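Local coordinates for protein acyl-ACP thioesterase (Bacteroides thetaiotaomicron, PDB 2ESS) that probably hydrolyses the thioester bond of fatty acyl-acyl carrier proteins, releasing free fatty acids in lipid biosynthesis, at residues Asn6-Tyr11 / Ser80-Val85; Asp56-Val61 / Met116-Thr121; Trp60-Leu65 / Met204-Glu209; Ala208-Gly213 / Glu238-Ser243. All blocks are in the same frame, centred on the assembly; numbering follows the deposited sequence.

All four contacts lie on one long antiparallel sheet, and they show how the chemistry of strand pairing shifts with position. Contact 3 is nearest the middle of the chain and joins the two halves of the protein through strands 58-69 and 199-206. Contact 2 starts from the same strand 58-69, sharing Trp60 and Val61, but lies at the surface, where side-chain amides and selenium-aromatic packing supplement the backbone ladder. Contact 1, partly buried, pairs the edge strand 9-14 with 78-88 through a regular ladder. Contact 4 continues from contact 3 through Ala208 and Glu209; there a departing loop keeps a single backbone bond to strand 238-247, close to a calcium site.

Contact 1: Asn6-Tyr11 / Ser80-Val85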
# COMPACT_ATOMS: atom_id res chain seq x y z
N ASN A 6 -10.46 13.88 25.54
CA ASN A 6 -10.58 12.42 25.78
C ASN A 6 -11.36 11.61 24.71
O ASN A 6 -11.25 10.40 24.64
CB ASN A 6 -11.25 12.18 27.15
CG ASN A 6 -10.33 12.47 28.33
OD1 ASN A 6 -9.10 12.35 28.24
ND2 ASN A 6 -10.93 12.83 29.45
N LYS A 7 -12.15 12.30 23.90
CA LYS A 7 -12.92 11.68 22.82
C LYS A 7 -12.12 11.55 21.52
O LYS A 7 -12.61 10.97 20.57
CB LYS A 7 -14.15 12.53 22.53
CG LYS A 7 -15.06 12.68 23.73
CD LYS A 7 -15.99 13.84 23.57
CE LYS A 7 -17.02 13.87 24.69
NZ LYS A 7 -18.08 14.88 24.40
N ILE A 8 -10.92 12.11 21.50
CA ILE A 8 -10.00 12.05 20.36
C ILE A 8 -9.09 10.82 20.43
O ILE A 8 -8.53 10.49 21.46
CB ILE A 8 -9.13 13.36 20.26
CG1 ILE A 8 -10.05 14.58 20.15
CG2 ILE A 8 -8.20 13.30 19.06
CD1 ILE A 8 -9.37 15.92 20.45
N GLY A 9 -9.00 10.09 19.33
CA GLY A 9 -8.01 9.07 19.17
C GLY A 9 -6.80 9.64 18.44
O GLY A 9 -6.95 10.31 17.42
N THR A 10 -5.61 9.31 18.92
CA THR A 10 -4.34 9.74 18.32
C THR A 10 -3.45 8.54 17.98
O THR A 10 -3.20 7.70 18.81
CB THR A 10 -3.52 10.68 19.28
OG1 THR A 10 -4.37 11.72 19.78
CG2 THR A 10 -2.28 11.27 18.56
N TYR A 11 -2.97 8.48 16.74
CA TYR A 11 -2.28 7.31 16.22
C TYR A 11 -0.99 7.75 15.58
O TYR A 11 -0.97 8.75 14.88
CB TYR A 11 -3.19 6.56 15.24
CG TYR A 11 -4.52 6.25 15.89
CD1 TYR A 11 -4.66 5.23 16.82
CD2 TYR A 11 -5.62 7.06 15.66
CE1 TYR A 11 -5.87 5.01 17.45
CE2 TYR A 11 -6.85 6.84 16.29
CZ TYR A 11 -6.97 5.82 17.17
OH TYR A 11 -8.20 5.64 17.78
N SER A 80 1.46 11.88 12.94
CA SER A 80 0.33 11.29 13.63
C SER A 80 -1.00 11.78 13.08
O SER A 80 -1.07 12.82 12.39
CB SER A 80 0.45 11.53 15.15
OG SER A 80 0.45 12.89 15.39
N VAL A 81 -2.02 11.00 13.38
CA VAL A 81 -3.38 11.29 12.98
C VAL A 81 -4.24 11.34 14.24
O VAL A 81 -4.17 10.45 15.11
CB VAL A 81 -3.89 10.21 12.02
CG1 VAL A 81 -5.39 10.42 11.70
CG2 VAL A 81 -3.02 10.13 10.77
N GLN A 82 -5.04 12.39 14.35
CA GLN A 82 -6.07 12.48 15.37
C GLN A 82 -7.41 12.38 14.65
O GLN A 82 -7.57 12.88 13.55
CB GLN A 82 -6.00 13.80 16.13
CG GLN A 82 -4.90 13.85 17.17
CD GLN A 82 -4.68 15.24 17.69
OE1 GLN A 82 -5.16 16.21 17.13
NE2 GLN A 82 -3.94 15.33 18.76
N THR A 83 -8.38 11.74 15.30
CA THR A 83 -9.70 11.59 14.74
C THR A 83 -10.75 11.60 15.85
O THR A 83 -10.49 11.22 17.00
CB THR A 83 -9.79 10.29 13.90
OG1 THR A 83 -11.05 10.25 13.25
CG2 THR A 83 -9.55 9.03 14.77
N TRP A 84 -11.94 12.05 15.48
CA TRP A 84 -13.03 12.22 16.41
C TRP A 84 -14.32 12.33 15.60
O TRP A 84 -14.29 12.66 14.41
CB TRP A 84 -12.82 13.49 17.27
CG TRP A 84 -12.80 14.75 16.49
CD1 TRP A 84 -13.87 15.55 16.21
CD2 TRP A 84 -11.67 15.35 15.87
NE1 TRP A 84 -13.46 16.61 15.44
CE2 TRP A 84 -12.11 16.51 15.22
CE3 TRP A 84 -10.31 15.00 15.79
CZ2 TRP A 84 -11.25 17.34 14.52
CZ3 TRP A 84 -9.46 15.82 15.09
CH2 TRP A 84 -9.94 16.98 14.46
N VAL A 85 -15.42 12.04 16.27
CA VAL A 85 -16.76 12.20 15.75
C VAL A 85 -17.24 13.60 15.99
O VAL A 85 -17.30 14.04 17.13
CB VAL A 85 -17.75 11.19 16.40
CG1 VAL A 85 -19.19 11.39 15.90
CG2 VAL A 85 -17.29 9.77 16.11
O HOH W 1 -15.01 11.23 19.00
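Gln82 runs beside Thr10 with both side chains pointing the same way on one face of an antiparallel pair. Starting at Gln82 CB, the first neighbour is Ile8 CG2 at 3.7 Å. With chi1 at -78°, CG lies beside its own backbone N and meets Thr10 OG1 at 3.4 Å. The chain is extended from there, so CD is carried past the same hydroxyl, and NE2 at the tip passes it at 3.8 Å, a proximity rather than a hydrogen bond. Beneath this row the backbones are held by two reciprocal pairs of bonds: Gly9 with Thr83, including Thr83 N to Gly9 O at 2.9 Å, and Tyr11 with Val81, including Tyr11 N to Val81 O at 2.8 Å. This ladder attaches the edge strand 9-14 to strand 78-88 in the hot-dog fold, in which an antiparallel sheet wraps around a long helix. The sheet face carrying Tyr11, Val81 and Thr83 is the one that meets helix 28-45, through Cys38, His42 and Leu35. There Thr83 CG2 reaches the edge of the Tyr11 ring, near its plane, 3.8 Å from CE2. Thr83 OG1 is occupied elsewhere, by Arg95 and the backbone of Asn96. Where the ladder ends, a water donates to Lys7 O and accepts from Val85 N, continuing the link between the two segments.

Contact 2: Asp56-Val61 / Met116-Thr121; sequences DNYTWV and MINLNT
Met116 CG stands anti to its backbone N (chi1 171°), while Tyr58 CG lies beside its own N (chi1 -64°), and the two side chains cross obliquely. Met116 is a selenomethionine, and its SE lies 4.6 Å from the centroid of the Tyr58 ring, a Met-aromatic contact; its CE comes 4.0 Å from Trp60 CH2. These groups share one face of the antiparallel pairing of strands 58-69 and 106-118, part of the hot-dog sheet, where Thr59 and Ile117 exchange two backbone bonds. Beyond the ladder, Asn57 is the C-prime residue of the Schellman motif that ends helix 50-55, and its carbonyl O receives Leu119 N at 2.7 Å in a nearly straight bond (175° at the hydrogen). Its side-chain ND2 donates to Asn120 OD1 at 2.8 Å. That acceptor lies in the amide plane of Asn57, yet the donor stands above the Asn120 carbonyl plane, the two amides being almost perpendicular. Asn118 OD1 accepts from Asn120 N, an Asx turn, and from Thr121 N, which extends it to an Asx motif, the donors coming from opposite faces of its plane. On the other face of the sheet, Thr59 CG2 presses against Leu119 CD2 at 3.4 Å, tighter than usual van der Waals contact.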
# COMPACT_ATOMS: atom_id res chain seq x y z
N ASP A 56 -26.22 -6.24 14.77
CA ASP A 56 -27.64 -5.84 14.66
C ASP A 56 -28.13 -5.59 13.24
O ASP A 56 -29.21 -5.06 13.05
CB ASP A 56 -27.88 -4.59 15.48
CG ASP A 56 -27.91 -4.90 16.95
OD1 ASP A 56 -28.74 -5.75 17.35
OD2 ASP A 56 -27.12 -4.29 17.68
N ASN A 57 -27.33 -6.04 12.29
CA ASN A 57 -27.67 -6.03 10.86
C ASN A 57 -27.53 -4.69 10.16
O ASN A 57 -28.23 -4.43 9.17
CB ASN A 57 -29.05 -6.63 10.55
CG ASN A 57 -29.05 -7.46 9.27
OD1 ASN A 57 -28.02 -7.98 8.86
ND2 ASN A 57 -30.22 -7.61 8.66
N TYR A 58 -26.64 -3.85 10.70
CA TYR A 58 -26.26 -2.60 10.06
C TYR A 58 -24.81 -2.64 9.68
O TYR A 58 -24.04 -3.52 10.14
CB TYR A 58 -26.52 -1.44 11.00
CG TYR A 58 -27.96 -1.30 11.29
CD1 TYR A 58 -28.80 -0.69 10.37
CD2 TYR A 58 -28.50 -1.81 12.45
CE1 TYR A 58 -30.15 -0.58 10.61
CE2 TYR A 58 -29.85 -1.72 12.69
CZ TYR A 58 -30.67 -1.09 11.77
OH TYR A 58 -32.01 -0.98 12.01
N THR A 59 -24.41 -1.69 8.82
CA THR A 59 -22.99 -1.46 8.61
C THR A 59 -22.76 0.01 8.27
O THR A 59 -23.71 0.75 8.06
CB THR A 59 -22.35 -2.37 7.52
OG1 THR A 59 -20.94 -2.35 7.68
CG2 THR A 59 -22.71 -1.89 6.08
N TRP A 60 -21.50 0.42 8.26
CA TRP A 60 -21.08 1.75 7.88
C TRP A 60 -20.60 1.74 6.44
O TRP A 60 -19.93 0.79 6.04
CB TRP A 60 -19.89 2.19 8.73
CG TRP A 60 -20.19 2.43 10.17
CD1 TRP A 60 -19.68 1.75 11.24
CD2 TRP A 60 -20.99 3.49 10.72
NE1 TRP A 60 -20.14 2.29 12.41
CE2 TRP A 60 -20.92 3.38 12.13
CE3 TRP A 60 -21.72 4.54 10.16
CZ2 TRP A 60 -21.62 4.23 12.97
CZ3 TRP A 60 -22.40 5.41 11.00
CH2 TRP A 60 -22.35 5.24 12.39
N VAL A 61 -20.96 2.79 5.69
CA VAL A 61 -20.41 2.97 4.34
C VAL A 61 -19.89 4.39 4.19
O VAL A 61 -20.54 5.33 4.56
CB VAL A 61 -21.42 2.63 3.22
CG1 VAL A 61 -21.67 1.13 3.15
CG2 VAL A 61 -22.73 3.37 3.40
N MSE A 116 -25.05 4.88 7.59
CA MSE A 116 -25.36 3.57 8.20
C MSE A 116 -26.50 2.92 7.43
O MSE A 116 -27.53 3.52 7.27
CB MSE A 116 -25.76 3.70 9.64
CG MSE A 116 -26.27 2.39 10.17
SE MSE A 116 -26.36 2.31 12.07
CE MSE A 116 -26.24 4.52 12.55
N ILE A 117 -26.30 1.70 6.95
CA ILE A 117 -27.34 1.04 6.16
C ILE A 117 -27.69 -0.31 6.76
O ILE A 117 -26.83 -1.00 7.34
CB ILE A 117 -26.94 0.85 4.66
CG1 ILE A 117 -25.81 -0.15 4.49
CG2 ILE A 117 -26.50 2.19 4.03
CD1 ILE A 117 -25.82 -0.79 3.13
N ASN A 118 -28.97 -0.67 6.63
CA ASN A 118 -29.44 -1.99 6.98
C ASN A 118 -28.90 -2.99 5.97
O ASN A 118 -28.97 -2.77 4.76
CB ASN A 118 -30.97 -2.00 7.01
CG ASN A 118 -31.52 -3.33 7.44
OD1 ASN A 118 -31.48 -4.28 6.70
ND2 ASN A 118 -32.02 -3.39 8.65
N LEU A 119 -28.34 -4.10 6.45
CA LEU A 119 -27.73 -5.08 5.54
C LEU A 119 -28.72 -6.01 4.78
O LEU A 119 -28.35 -6.64 3.80
CB LEU A 119 -26.74 -5.95 6.30
CG LEU A 119 -25.47 -5.32 6.83
CD1 LEU A 119 -24.71 -6.40 7.69
CD2 LEU A 119 -24.55 -4.76 5.73
N ASN A 120 -29.95 -6.12 5.24
CA ASN A 120 -30.91 -6.94 4.53
C ASN A 120 -31.45 -6.20 3.31
O ASN A 120 -31.54 -6.76 2.21
CB ASN A 120 -32.09 -7.34 5.41
CG ASN A 120 -31.82 -8.62 6.21
OD1 ASN A 120 -30.69 -9.10 6.30
ND2 ASN A 120 -32.88 -9.16 6.82
N THR A 121 -31.83 -4.95 3.52
CA THR A 121 -32.64 -4.23 2.57
C THR A 121 -31.78 -3.29 1.74
O THR A 121 -32.25 -2.73 0.76
CB THR A 121 -33.67 -3.37 3.32
OG1 THR A 121 -32.96 -2.48 4.18
CG2 THR A 121 -34.59 -4.24 4.14
O HOH W 2 -32.50 -6.04 10.01

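Contact 3: Trp60-Leu65 / Met204-Glu209; sequences WVLSRL and MAYVAE
The seam between the two hot-dog halves of the protein runs through this antiparallel pair, where Leu65 and Met204 join strands 58-69 and 199-206. Their backbones bond reciprocally, with Met204 N to Leu65 O at 2.8 Å and Leu65 N to Met204 O at 3.0 Å. Two residues along, Tyr206 N donates to Ser63 O at 2.9 Å, almost straight at the hydrogen (172°). Ser63 and Arg64 form a classic beta bulge against Val113 on the neighbouring strand 106-118. Leu62 CG is anti to its backbone N (chi1 178°), and CD2 beyond it lies 3.7 Å from CE2 of the Tyr206 ring. The hydroxyl of that ring is bonded to the carbonyl of Ser178, and Ile182 of helix 178-186 also touches Tyr206. Arg64 is extended from CG to NE, and its NH1 passes Ala205 CB at 3.5 Å. A water in the guanidinium plane accepts from NH1 and donates to Met204 O, giving this carbonyl a second donor. As the strands part, another water donates to both Leu62 O and Tyr206 O. The seam therefore rests mainly on backbone bonds, with water serving carbonyls at either end and a leucine-tyrosine contact adding apolar packing.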
# COMPACT_ATOMS: atom_id res chain seq x y z
N TRP A 60 -21.50 0.42 8.26
CA TRP A 60 -21.08 1.75 7.88
C TRP A 60 -20.60 1.74 6.44
O TRP A 60 -19.93 0.79 6.04
CB TRP A 60 -19.89 2.19 8.73
CG TRP A 60 -20.19 2.43 10.17
CD1 TRP A 60 -19.68 1.75 11.24
CD2 TRP A 60 -20.99 3.49 10.72
NE1 TRP A 60 -20.14 2.29 12.41
CE2 TRP A 60 -20.92 3.38 12.13
CE3 TRP A 60 -21.72 4.54 10.16
CZ2 TRP A 60 -21.62 4.23 12.97
CZ3 TRP A 60 -22.40 5.41 11.00
CH2 TRP A 60 -22.35 5.24 12.39
N VAL A 61 -20.96 2.79 5.69
CA VAL A 61 -20.41 2.97 4.34
C VAL A 61 -19.89 4.39 4.19
O VAL A 61 -20.54 5.33 4.56
CB VAL A 61 -21.42 2.63 3.22
CG1 VAL A 61 -21.67 1.13 3.15
CG2 VAL A 61 -22.73 3.37 3.40
N LEU A 62 -18.69 4.50 3.64
CA LEU A 62 -18.03 5.77 3.40
C LEU A 62 -18.65 6.39 2.17
O LEU A 62 -18.61 5.80 1.08
CB LEU A 62 -16.53 5.58 3.16
CG LEU A 62 -15.69 6.84 2.86
CD1 LEU A 62 -15.77 7.86 4.02
CD2 LEU A 62 -14.23 6.41 2.58
N SER A 63 -19.14 7.61 2.34
CA SER A 63 -19.82 8.36 1.28
C SER A 63 -18.92 9.44 0.69
O SER A 63 -18.83 9.59 -0.51
CB SER A 63 -21.11 8.99 1.81
OG SER A 63 -21.94 8.01 2.41
N ARG A 64 -18.29 10.22 1.55
CA ARG A 64 -17.48 11.37 1.14
C ARG A 64 -16.20 11.48 2.00
O ARG A 64 -16.20 11.17 3.18
CB ARG A 64 -18.24 12.67 1.27
CG ARG A 64 -19.52 12.81 0.51
CD ARG A 64 -19.97 14.30 0.40
NE ARG A 64 -21.25 14.42 -0.32
CZ ARG A 64 -21.38 14.30 -1.63
NH1 ARG A 64 -20.31 14.10 -2.41
NH2 ARG A 64 -22.57 14.37 -2.18
N LEU A 65 -15.12 11.93 1.37
CA LEU A 65 -13.84 12.18 2.04
C LEU A 65 -13.23 13.45 1.47
O LEU A 65 -13.12 13.56 0.24
CB LEU A 65 -12.90 11.01 1.82
CG LEU A 65 -11.50 11.06 2.43
CD1 LEU A 65 -11.54 11.20 3.99
CD2 LEU A 65 -10.72 9.86 1.98
N MSE A 204 -13.12 12.89 -2.52
CA MSE A 204 -13.66 11.67 -3.11
C MSE A 204 -15.13 11.62 -2.73
O MSE A 204 -15.51 11.96 -1.58
CB MSE A 204 -13.02 10.45 -2.51
CG MSE A 204 -11.57 10.28 -2.89
SE MSE A 204 -11.46 9.94 -4.88
CE MSE A 204 -12.76 8.47 -5.23
N ALA A 205 -15.95 11.22 -3.71
CA ALA A 205 -17.35 10.84 -3.47
C ALA A 205 -17.54 9.42 -3.98
O ALA A 205 -17.29 9.14 -5.14
CB ALA A 205 -18.30 11.79 -4.19
N TYR A 206 -18.05 8.54 -3.13
CA TYR A 206 -18.12 7.11 -3.47
C TYR A 206 -19.56 6.85 -3.78
O TYR A 206 -20.42 6.94 -2.91
CB TYR A 206 -17.61 6.24 -2.32
CG TYR A 206 -16.13 6.41 -2.10
CD1 TYR A 206 -15.21 5.77 -2.95
CD2 TYR A 206 -15.64 7.23 -1.11
CE1 TYR A 206 -13.84 5.95 -2.81
CE2 TYR A 206 -14.26 7.39 -0.95
CZ TYR A 206 -13.38 6.75 -1.79
OH TYR A 206 -12.03 6.94 -1.62
N VAL A 207 -19.83 6.58 -5.04
CA VAL A 207 -21.20 6.52 -5.54
C VAL A 207 -21.74 5.09 -5.65
O VAL A 207 -22.89 4.83 -5.33
CB VAL A 207 -21.30 7.27 -6.87
CG1 VAL A 207 -22.76 7.28 -7.39
CG2 VAL A 207 -20.72 8.69 -6.70
N ALA A 208 -20.92 4.17 -6.14
CA ALA A 208 -21.35 2.82 -6.44
C ALA A 208 -20.11 1.95 -6.53
O ALA A 208 -18.98 2.47 -6.51
CB ALA A 208 -22.11 2.78 -7.73
N GLU A 209 -20.32 0.65 -6.62
CA GLU A 209 -19.25 -0.33 -6.53
C GLU A 209 -18.84 -0.80 -7.90
O GLU A 209 -19.65 -0.84 -8.81
CB GLU A 209 -19.68 -1.55 -5.69
CG GLU A 209 -20.08 -1.22 -4.28
CD GLU A 209 -18.93 -0.74 -3.36
OE1 GLU A 209 -17.80 -0.49 -3.84
OE2 GLU A 209 -19.17 -0.61 -2.13
O HOH W 3 -20.72 4.95 -0.80
O HOH W 4 -17.46 14.00 -1.77

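Contact 4: Ala208-Gly213 / Glu238-Ser243; sequences AESYFG and EVVCRS
Ser210 OG packs against both methyls of Val240, 3.3 Å from CG1 and 3.6 Å from CG2. CG1 lies anti to its own carbonyl carbon (chi1 -63°), and it also comes within 3.8 Å of Glu209 O. Beside it, Ala208 CB rests 3.6 Å from Val239 O. One hydrogen bond joins the segments, from Ala208 N to Val240 O at 3.1 Å; the donor arrives well to the side, with a C=O...N angle of 120°, and is tilted from the carbonyl plane. The same oxygen also takes the backbone N of Val207, so two successive amides converge on it as the chain leaves the sheet. The next layer fixes these groups: Ser210 OG is hydrogen-bonded to Tyr181 OH, and the Ser210 backbone pairs with that of Val176, while Val240 and Cys241 form a classic beta bulge opposite Val232. Between Ala208 and Ser210, Glu209 points away from strand 238-247 and its side chain meets His175, which with Asp171 marks the calcium site. The contact thus lies where the loop following strand 199-206 peels off along strand 238-247, with strand 227-234 on the far side of that strand and Tyr181 of helix 178-186 packed against Val240 and Cys241.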
# COMPACT_ATOMS: atom_id res chain seq x y z
N ALA A 208 -20.92 4.17 -6.14
CA ALA A 208 -21.35 2.82 -6.44
C ALA A 208 -20.11 1.95 -6.53
O ALA A 208 -18.98 2.47 -6.51
CB ALA A 208 -22.11 2.78 -7.73
N GLU A 209 -20.32 0.65 -6.62
CA GLU A 209 -19.25 -0.33 -6.53
C GLU A 209 -18.84 -0.80 -7.90
O GLU A 209 -19.65 -0.84 -8.81
CB GLU A 209 -19.68 -1.55 -5.69
CG GLU A 209 -20.08 -1.22 -4.28
CD GLU A 209 -18.93 -0.74 -3.36
OE1 GLU A 209 -17.80 -0.49 -3.84
OE2 GLU A 209 -19.17 -0.61 -2.13
N SER A 210 -17.56 -1.15 -8.01
CA SER A 210 -16.98 -1.80 -9.19
C SER A 210 -16.41 -3.14 -8.75
O SER A 210 -15.96 -3.29 -7.61
CB SER A 210 -15.82 -0.97 -9.76
OG SER A 210 -16.32 0.26 -10.21
N TYR A 211 -16.38 -4.07 -9.69
CA TYR A 211 -15.97 -5.44 -9.45
C TYR A 211 -14.79 -5.82 -10.37
O TYR A 211 -14.47 -5.10 -11.34
CB TYR A 211 -17.13 -6.37 -9.73
CG TYR A 211 -18.36 -5.96 -8.96
CD1 TYR A 211 -18.47 -6.23 -7.61
CD2 TYR A 211 -19.38 -5.24 -9.57
CE1 TYR A 211 -19.60 -5.82 -6.88
CE2 TYR A 211 -20.51 -4.82 -8.85
CZ TYR A 211 -20.60 -5.11 -7.51
OH TYR A 211 -21.71 -4.71 -6.82
N PHE A 212 -14.19 -6.95 -10.07
CA PHE A 212 -13.10 -7.47 -10.87
C PHE A 212 -13.53 -7.62 -12.32
O PHE A 212 -14.59 -8.16 -12.59
CB PHE A 212 -12.64 -8.84 -10.36
CG PHE A 212 -11.65 -9.51 -11.28
CD1 PHE A 212 -12.10 -10.30 -12.35
CD2 PHE A 212 -10.31 -9.33 -11.08
CE1 PHE A 212 -11.19 -10.90 -13.24
CE2 PHE A 212 -9.38 -9.92 -11.94
CZ PHE A 212 -9.82 -10.72 -13.02
N GLY A 213 -12.68 -7.18 -13.25
CA GLY A 213 -13.01 -7.24 -14.66
C GLY A 213 -13.81 -6.08 -15.24
O GLY A 213 -13.89 -5.96 -16.47
N GLU A 238 -22.29 3.90 -15.78
CA GLU A 238 -22.67 4.04 -14.40
C GLU A 238 -21.58 4.69 -13.60
O GLU A 238 -20.48 4.15 -13.52
CB GLU A 238 -22.90 2.68 -13.80
CG GLU A 238 -23.61 1.74 -14.70
CD GLU A 238 -23.56 0.37 -14.15
OE1 GLU A 238 -23.77 0.24 -12.91
OE2 GLU A 238 -23.30 -0.56 -14.94
N VAL A 239 -21.88 5.82 -12.96
CA VAL A 239 -20.88 6.49 -12.15
C VAL A 239 -20.57 5.70 -10.89
O VAL A 239 -21.48 5.34 -10.14
CB VAL A 239 -21.28 7.92 -11.79
CG1 VAL A 239 -20.29 8.53 -10.82
CG2 VAL A 239 -21.40 8.77 -13.06
N VAL A 240 -19.28 5.43 -10.66
CA VAL A 240 -18.87 4.77 -9.41
C VAL A 240 -18.23 5.72 -8.40
O VAL A 240 -18.36 5.51 -7.19
CB VAL A 240 -17.97 3.52 -9.65
CG1 VAL A 240 -18.80 2.47 -10.43
CG2 VAL A 240 -16.66 3.88 -10.39
N CYS A 241 -17.51 6.74 -8.87
CA CYS A 241 -17.05 7.77 -7.95
C CYS A 241 -16.78 9.06 -8.67
O CYS A 241 -16.69 9.08 -9.89
CB CYS A 241 -15.85 7.32 -7.14
SG CYS A 241 -14.42 6.92 -8.06
N ARG A 242 -16.66 10.14 -7.90
CA ARG A 242 -16.27 11.45 -8.37
C ARG A 242 -15.21 11.96 -7.42
O ARG A 242 -15.12 11.51 -6.24
CB ARG A 242 -17.47 12.42 -8.44
CG ARG A 242 -18.45 12.06 -9.54
CD ARG A 242 -19.62 13.04 -9.70
NE ARG A 242 -20.61 12.65 -8.75
CZ ARG A 242 -21.72 11.98 -9.02
NH1 ARG A 242 -22.07 11.64 -10.25
NH2 ARG A 242 -22.49 11.66 -8.00
N SER A 243 -14.41 12.89 -7.94
CA SER A 243 -13.28 13.44 -7.23
C SER A 243 -13.04 14.88 -7.63
O SER A 243 -13.38 15.31 -8.74
CB SER A 243 -12.03 12.58 -7.50
OG SER A 243 -10.88 13.10 -6.87